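Local structure of uncharacterized protein (Bordetella bronchiseptica RB50, 3BE3) at residues V37-L42 / P70-V75. The protein is of unknown function but belongs to the DUF1653 family, whose members are grouped with the SH3-like small beta folds. Residues are numbered along the deposited sequence; the frame is centred on the assembly and turned at random.
Sequences VVYTRL and PRFAYV. With SO4 (sulfate ion), chain D.
Tyr39 and Phe72 reach toward each other from strands 35-41 and 67-76, which share no backbone pairing because strands 20-29 and 11-15 run between them in the antiparallel sheet. Side chains alone join the two, a small worked example of aromatic packing bridging strands that do not pair. The edge of Phe72 is directed at the face of Tyr39 in a T-shaped pair, with centroids 5.8 Å apart and planes at 66°. The touch is light: Phe72 CZ stands 4.5 Å from both Tyr39 CE1 and Tyr39 OH, and these two residues make the contact. A chi1 of 62° sets Tyr39 CG between the backbone N and carbonyl carbon, over the chain, and Val37 O lies at the ring edge, in its plane. Beside Phe72, Arg71 NH1 gives a bent hydrogen bond (3.0 Å, 142°) to O1 of a sulfate ion, probably from the crystallisation liquor; sulfate O2, equally near NH1, lies at the guanidinium edge. His15, Tyr16 and Arg53 complete the site. Arg71 NE bonds to Ile57 O and Arg71 NH2 forms a salt bridge with Glu60. Trp58, from helix 55-58, stacks on Phe72 and meets Tyr39 edge-to-face, while His15 of strand 11-15 and Tyr21 of strand 20-29 extend this aromatic cluster across the sheet.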
loop_
_atom_site.group_PDB
_atom_site.type_symbol
_atom_site.label_atom_id
_atom_site.label_comp_id
_atom_site.label_asym_id
_atom_site.label_seq_id
_atom_site.Cartn_x
_atom_site.Cartn_y
_atom_site.Cartn_z
ATOM N N VAL B 37 0.798 3.703 5.570
ATOM C CA VAL B 37 1.820 4.259 4.683
ATOM C C VAL B 37 2.251 3.124 3.752
ATOM O O VAL B 37 2.495 2.002 4.203
ATOM C CB VAL B 37 3.081 4.758 5.466
ATOM C CG1 VAL B 37 4.183 5.207 4.491
ATOM C CG2 VAL B 37 2.699 5.898 6.405
ATOM N N VAL B 38 2.314 3.416 2.455
ATOM C CA VAL B 38 2.742 2.451 1.442
ATOM C C VAL B 38 4.182 2.839 1.127
ATOM O O VAL B 38 4.438 3.972 0.719
ATOM C CB VAL B 38 1.889 2.566 0.153
ATOM C CG1 VAL B 38 2.414 1.607 -0.916
ATOM C CG2 VAL B 38 0.437 2.249 0.475
ATOM N N TYR B 39 5.119 1.916 1.326
ATOM C CA TYR B 39 6.528 2.219 1.086
ATOM C C TYR B 39 7.350 1.052 0.530
ATOM O O TYR B 39 6.997 -0.116 0.705
ATOM C CB TYR B 39 7.159 2.733 2.388
ATOM C CG TYR B 39 7.174 1.756 3.559
ATOM C CD1 TYR B 39 8.358 1.150 3.977
ATOM C CD2 TYR B 39 6.018 1.468 4.277
ATOM C CE1 TYR B 39 8.389 0.286 5.081
ATOM C CE2 TYR B 39 6.042 0.606 5.383
ATOM C CZ TYR B 39 7.227 0.020 5.783
ATOM O OH TYR B 39 7.246 -0.800 6.895
ATOM N N THR B 40 8.459 1.377 -0.127
ATOM C CA THR B 40 9.327 0.368 -0.721
ATOM C C THR B 40 10.702 0.487 -0.090
ATOM O O THR B 40 11.145 1.590 0.218
ATOM C CB THR B 40 9.470 0.606 -2.241
ATOM O OG1 THR B 40 8.171 0.746 -2.826
ATOM C CG2 THR B 40 10.211 -0.557 -2.904
ATOM N N ARG B 41 11.384 -0.636 0.108
ATOM C CA ARG B 41 12.722 -0.558 0.683
ATOM C C ARG B 41 13.707 -0.194 -0.416
ATOM O O ARG B 41 13.538 -0.583 -1.579
ATOM C CB ARG B 41 13.127 -1.877 1.351
ATOM C CG ARG B 41 13.001 -3.098 0.487
ATOM C CD ARG B 41 13.389 -4.359 1.257
ATOM N NE ARG B 41 12.886 -5.542 0.571
ATOM C CZ ARG B 41 13.353 -5.996 -0.585
ATOM N NH1 ARG B 41 14.359 -5.381 -1.194
ATOM N NH2 ARG B 41 12.773 -7.036 -1.161
ATOM N N LEU B 42 14.733 0.558 -0.038
ATOM C CA LEU B 42 15.745 0.996 -0.982
ATOM C C LEU B 42 17.105 0.394 -0.637
ATOM O O LEU B 42 18.113 1.097 -0.536
ATOM C CB LEU B 42 15.802 2.528 -0.994
ATOM C CG LEU B 42 14.438 3.190 -1.260
ATOM C CD1 LEU B 42 14.563 4.702 -1.122
ATOM C CD2 LEU B 42 13.918 2.808 -2.650
ATOM N N PRO B 70 12.702 10.114 15.481
ATOM C CA PRO B 70 11.591 9.594 14.675
ATOM C C PRO B 70 11.830 8.148 14.268
ATOM O O PRO B 70 12.966 7.747 14.039
ATOM C CB PRO B 70 11.588 10.513 13.451
ATOM C CG PRO B 70 12.219 11.773 13.940
ATOM C CD PRO B 70 13.341 11.260 14.811
ATOM N N ARG B 71 10.761 7.360 14.196
ATOM C CA ARG B 71 10.892 5.974 13.757
ATOM C C ARG B 71 11.351 6.062 12.302
ATOM O O ARG B 71 12.222 5.316 11.864
ATOM C CB ARG B 71 9.547 5.244 13.839
ATOM C CG ARG B 71 9.645 3.756 13.493
ATOM C CD ARG B 71 8.281 3.083 13.405
ATOM N NE ARG B 71 7.558 3.044 14.677
ATOM C CZ ARG B 71 7.912 2.309 15.728
ATOM N NH1 ARG B 71 8.992 1.536 15.681
ATOM N NH2 ARG B 71 7.171 2.335 16.831
ATOM N N PHE B 72 10.750 7.002 11.572
ATOM C CA PHE B 72 11.071 7.255 10.165
ATOM C C PHE B 72 11.320 8.750 9.964
ATOM O O PHE B 72 10.420 9.555 10.186
ATOM C CB PHE B 72 9.916 6.820 9.253
ATOM C CG PHE B 72 9.770 5.322 9.104
ATOM C CD1 PHE B 72 8.930 4.593 9.942
ATOM C CD2 PHE B 72 10.466 4.638 8.104
ATOM C CE1 PHE B 72 8.784 3.211 9.787
ATOM C CE2 PHE B 72 10.327 3.267 7.944
ATOM C CZ PHE B 72 9.485 2.550 8.788
ATOM N N ALA B 73 12.530 9.121 9.550
ATOM C CA ALA B 73 12.883 10.530 9.324
ATOM C C ALA B 73 12.895 10.923 7.850
ATOM O O ALA B 73 13.654 10.367 7.057
ATOM C CB ALA B 73 14.246 10.837 9.936
ATOM N N TYR B 74 12.059 11.895 7.488
ATOM C CA TYR B 74 11.963 12.373 6.105
ATOM C C TYR B 74 13.254 13.074 5.687
ATOM O O TYR B 74 13.753 13.939 6.406
ATOM C CB TYR B 74 10.783 13.356 5.976
ATOM C CG TYR B 74 10.558 13.947 4.589
ATOM C CD1 TYR B 74 10.074 13.173 3.545
ATOM C CD2 TYR B 74 10.827 15.287 4.332
ATOM C CE1 TYR B 74 9.858 13.719 2.274
ATOM C CE2 TYR B 74 10.619 15.840 3.062
ATOM C CZ TYR B 74 10.135 15.054 2.032
ATOM O OH TYR B 74 9.937 15.603 0.774
ATOM N N VAL B 75 13.802 12.708 4.527
ATOM C CA VAL B 75 15.025 13.359 4.056
ATOM C C VAL B 75 14.929 13.879 2.624
ATOM O O VAL B 75 15.941 14.171 1.991
ATOM C CB VAL B 75 16.253 12.433 4.144
ATOM C CG1 VAL B 75 16.385 11.862 5.553
ATOM C CG2 VAL B 75 16.149 11.324 3.104
HETATM S S SO4 D . 10.652 -1.130 13.991
HETATM O O1 SO4 D . 10.286 0.131 13.314
HETATM O O2 SO4 D . 10.833 -0.864 15.431
HETATM O O3 SO4 D . 9.577 -2.117 13.812
HETATM O O4 SO4 D . 11.904 -1.651 13.420
#